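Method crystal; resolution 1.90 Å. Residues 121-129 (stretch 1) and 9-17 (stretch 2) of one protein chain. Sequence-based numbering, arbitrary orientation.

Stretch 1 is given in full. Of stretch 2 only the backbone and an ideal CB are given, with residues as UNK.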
# COMPACT_ATOMS: atom_id res chain seq x y z
N ILE A 121 8.27 21.08 19.08
CA ILE A 121 7.99 20.83 17.69
C ILE A 121 8.56 21.96 16.86
O ILE A 121 8.69 23.11 17.31
CB ILE A 121 6.50 20.70 17.42
CG1 ILE A 121 5.76 21.98 17.81
CG2 ILE A 121 5.92 19.47 18.18
CD1 ILE A 121 4.29 21.91 17.43
N VAL A 122 8.89 21.61 15.63
CA VAL A 122 9.48 22.57 14.72
C VAL A 122 8.45 22.85 13.64
O VAL A 122 8.11 21.94 12.87
CB VAL A 122 10.71 21.97 14.04
CG1 VAL A 122 11.23 22.91 12.94
CG2 VAL A 122 11.80 21.63 15.08
N GLU A 123 7.99 24.09 13.55
CA GLU A 123 7.05 24.48 12.51
C GLU A 123 7.64 25.23 11.31
O GLU A 123 6.91 25.69 10.43
CB GLU A 123 5.96 25.37 13.12
CG GLU A 123 5.24 24.70 14.30
CD GLU A 123 4.10 25.58 14.87
OE1 GLU A 123 3.07 25.01 15.31
OE2 GLU A 123 4.24 26.84 14.87
N HIS A 124 8.96 25.32 11.27
CA HIS A 124 9.64 25.90 10.12
C HIS A 124 9.59 24.91 9.00
O HIS A 124 9.47 23.72 9.25
CB HIS A 124 11.10 26.10 10.47
CG HIS A 124 11.33 27.15 11.49
ND1 HIS A 124 11.18 28.49 11.23
CD2 HIS A 124 11.73 27.07 12.78
CE1 HIS A 124 11.47 29.19 12.31
NE2 HIS A 124 11.82 28.35 13.26
N GLY A 125 9.72 25.42 7.77
CA GLY A 125 10.03 24.62 6.60
C GLY A 125 11.54 24.75 6.41
O GLY A 125 12.07 25.84 6.42
N ALA A 126 12.23 23.65 6.24
CA ALA A 126 13.66 23.71 6.02
C ALA A 126 14.08 22.51 5.20
O ALA A 126 13.63 21.38 5.45
CB ALA A 126 14.39 23.70 7.37
N VAL A 127 14.96 22.75 4.24
CA VAL A 127 15.35 21.71 3.28
C VAL A 127 16.89 21.70 3.19
O VAL A 127 17.48 22.72 2.81
CB VAL A 127 14.74 22.02 1.87
CG1 VAL A 127 15.28 21.06 0.82
CG2 VAL A 127 13.21 21.99 1.89
N ARG A 128 17.54 20.59 3.55
CA ARG A 128 19.02 20.53 3.46
C ARG A 128 19.42 20.45 1.99
O ARG A 128 18.90 19.61 1.24
CB ARG A 128 19.59 19.32 4.25
CG ARG A 128 21.13 19.16 4.14
CD ARG A 128 21.65 18.11 5.17
NE ARG A 128 21.26 16.78 4.74
CZ ARG A 128 21.65 15.64 5.32
NH1 ARG A 128 22.41 15.68 6.39
NH2 ARG A 128 21.24 14.47 4.83
N LYS A 129 20.32 21.35 1.57
CA LYS A 129 20.78 21.37 0.19
C LYS A 129 22.07 20.58 -0.01
O LYS A 129 22.29 20.03 -1.07
CB LYS A 129 21.00 22.83 -0.27
CG LYS A 129 19.71 23.63 -0.28
CD LYS A 129 19.92 25.07 -0.87
CE LYS A 129 19.66 25.11 -2.39
NZ LYS A 129 18.38 24.40 -2.74
N UNK A 9 22.65 16.09 15.23
CA UNK A 9 21.99 15.84 13.93
C UNK A 9 22.32 16.92 12.92
O UNK A 9 22.18 18.12 13.22
CB UNK A 9 20.47 15.75 14.10
N UNK A 10 22.74 16.51 11.72
CA UNK A 10 23.10 17.48 10.70
C UNK A 10 22.16 17.48 9.51
O UNK A 10 22.58 17.79 8.40
CB UNK A 10 24.53 17.21 10.22
N UNK A 11 20.91 17.08 9.72
CA UNK A 11 19.82 17.12 8.73
C UNK A 11 19.32 18.55 8.62
O UNK A 11 19.94 19.47 9.16
CB UNK A 11 18.68 16.18 9.11
N UNK A 12 18.23 18.74 7.88
CA UNK A 12 17.58 20.05 7.67
C UNK A 12 17.38 20.84 8.94
O UNK A 12 17.76 22.00 9.04
CB UNK A 12 16.22 19.86 6.99
N UNK A 13 16.72 20.21 9.90
CA UNK A 13 16.42 20.94 11.18
C UNK A 13 17.68 21.26 11.95
O UNK A 13 17.80 22.34 12.49
CB UNK A 13 15.49 20.12 12.07
N UNK A 14 18.61 20.31 12.05
CA UNK A 14 19.88 20.59 12.72
C UNK A 14 20.63 21.78 12.16
O UNK A 14 21.08 22.65 12.90
CB UNK A 14 20.78 19.36 12.64
N UNK A 15 20.77 21.83 10.84
CA UNK A 15 21.50 22.93 10.23
C UNK A 15 20.78 24.25 10.45
O UNK A 15 21.41 25.29 10.61
CB UNK A 15 21.69 22.68 8.73
N UNK A 16 19.45 24.22 10.34
CA UNK A 16 18.63 25.43 10.54
C UNK A 16 18.82 25.96 11.97
O UNK A 16 19.09 27.16 12.18
CB UNK A 16 17.15 25.13 10.27
N UNK A 17 18.74 25.06 12.97
CA UNK A 17 18.93 25.49 14.35
C UNK A 17 20.36 25.99 14.57
O UNK A 17 20.60 26.95 15.27
CB UNK A 17 18.61 24.34 15.31

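Position 9 lies beyond the reach of stretch 1, so the contact says nothing about its side chain; the backbone does, because a phi of 119° is costly for any residue with a CB. Glycine is the natural reading, and Gly 9 is deposited.

At position 10 the CB direction is sideways, and an ideal CB would sit 4.6 Å from Arg 128 NH1. The offer here is to the backbone: the carbonyl lies near the plane of the guanidinium, at its edge, where an N-H can reach it. Phi and psi of -113° and 27° do not demand glycine, so a small residue could be considered. The residue is Gly 10, whose O accepts a hydrogen bond from Arg 128 NH1 at 2.9 Å.

Position 11 precedes the helix, at the N-cap, where serine, threonine, aspartate, asparagine or glycine would be usual. Its CB would point away from stretch 1, and there is room for it, so the strand does not decide the choice. Gly 11 is deposited. Its CA lies over one face of the guanidinium, 3.8 Å from Arg 128 NH1, and its O starts the helical bonding by accepting from the N of position 15 at 3.0 Å.

Position 12 comes closest to the strand backbone. Its CB points sideways, and the ideal CB stands 3.4 Å from Ala 126 O and 3.8 Å from Arg 128 N. That exposed N-H asks for an acceptor on a short arm. Serine suits; threonine with its hydroxyl placed to meet that N-H would drive its methyl into Ala 126 O; alanine would fit but offer the donor no acceptor, and a bulky chain would have to steer around the same Ala 126 O. The answer is Ser 12. With chi1 in m, its OG accepts a hydrogen bond from Arg 128 N at 2.9 Å, tying the first turn of the helix to the strand.

Position 13 also looks sideways, 5.0 Å from Val 122 CG2 at the ideal CB. The neighbour is a methyl group, so valine, isoleucine, leucine or methionine could serve. Val 13, in rotamer t, brings CG1 to 3.8 Å from Val 122 CG2, a simple apolar contact.

Position 14 is out of reach of the strand, yet its CB would clash with Gly 9 O at 1.9 Å. The helix passes too close to the preceding loop for any side chain, and Gly 14 follows.

At position 15 the CB points toward stretch 1 but has nothing of it within 5.5 Å; a longer apolar chain could reach the aliphatic part of Arg 128. Leu 15 does so, with CD1 3.6 Å from Arg 128 CD.

Position 16 points toward the strand too, its ideal CB 4.3 Å from Ala 126 CB. The small alanine and the nearby His 124 leave space for a branched apolar residue. Leu 16 sets CD2 3.9 Å from Ala 126 CB and 3.7 Å from His 124 CB.

Position 17 is out of reach, so many helix-compatible residues would satisfy this contact; Cys 17 is deposited.

Stretch 2 (9-17) GGGSVGLLC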
# COMPACT_ATOMS: atom_id res chain seq x y z
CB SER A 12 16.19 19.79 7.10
OG SER A 12 16.39 19.23 5.81
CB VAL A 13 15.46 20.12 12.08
CG1 VAL A 13 15.19 20.87 13.43
CG2 VAL A 13 14.14 19.91 11.35
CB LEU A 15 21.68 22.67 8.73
CG LEU A 15 22.54 21.41 8.42
CD1 LEU A 15 22.53 21.16 6.89
CD2 LEU A 15 23.95 21.55 8.96
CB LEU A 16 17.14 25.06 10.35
CG LEU A 16 16.15 26.24 10.48
CD1 LEU A 16 16.13 27.04 9.26
CD2 LEU A 16 14.79 25.66 10.77
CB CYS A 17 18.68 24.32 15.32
SG CYS A 17 16.94 23.81 15.41
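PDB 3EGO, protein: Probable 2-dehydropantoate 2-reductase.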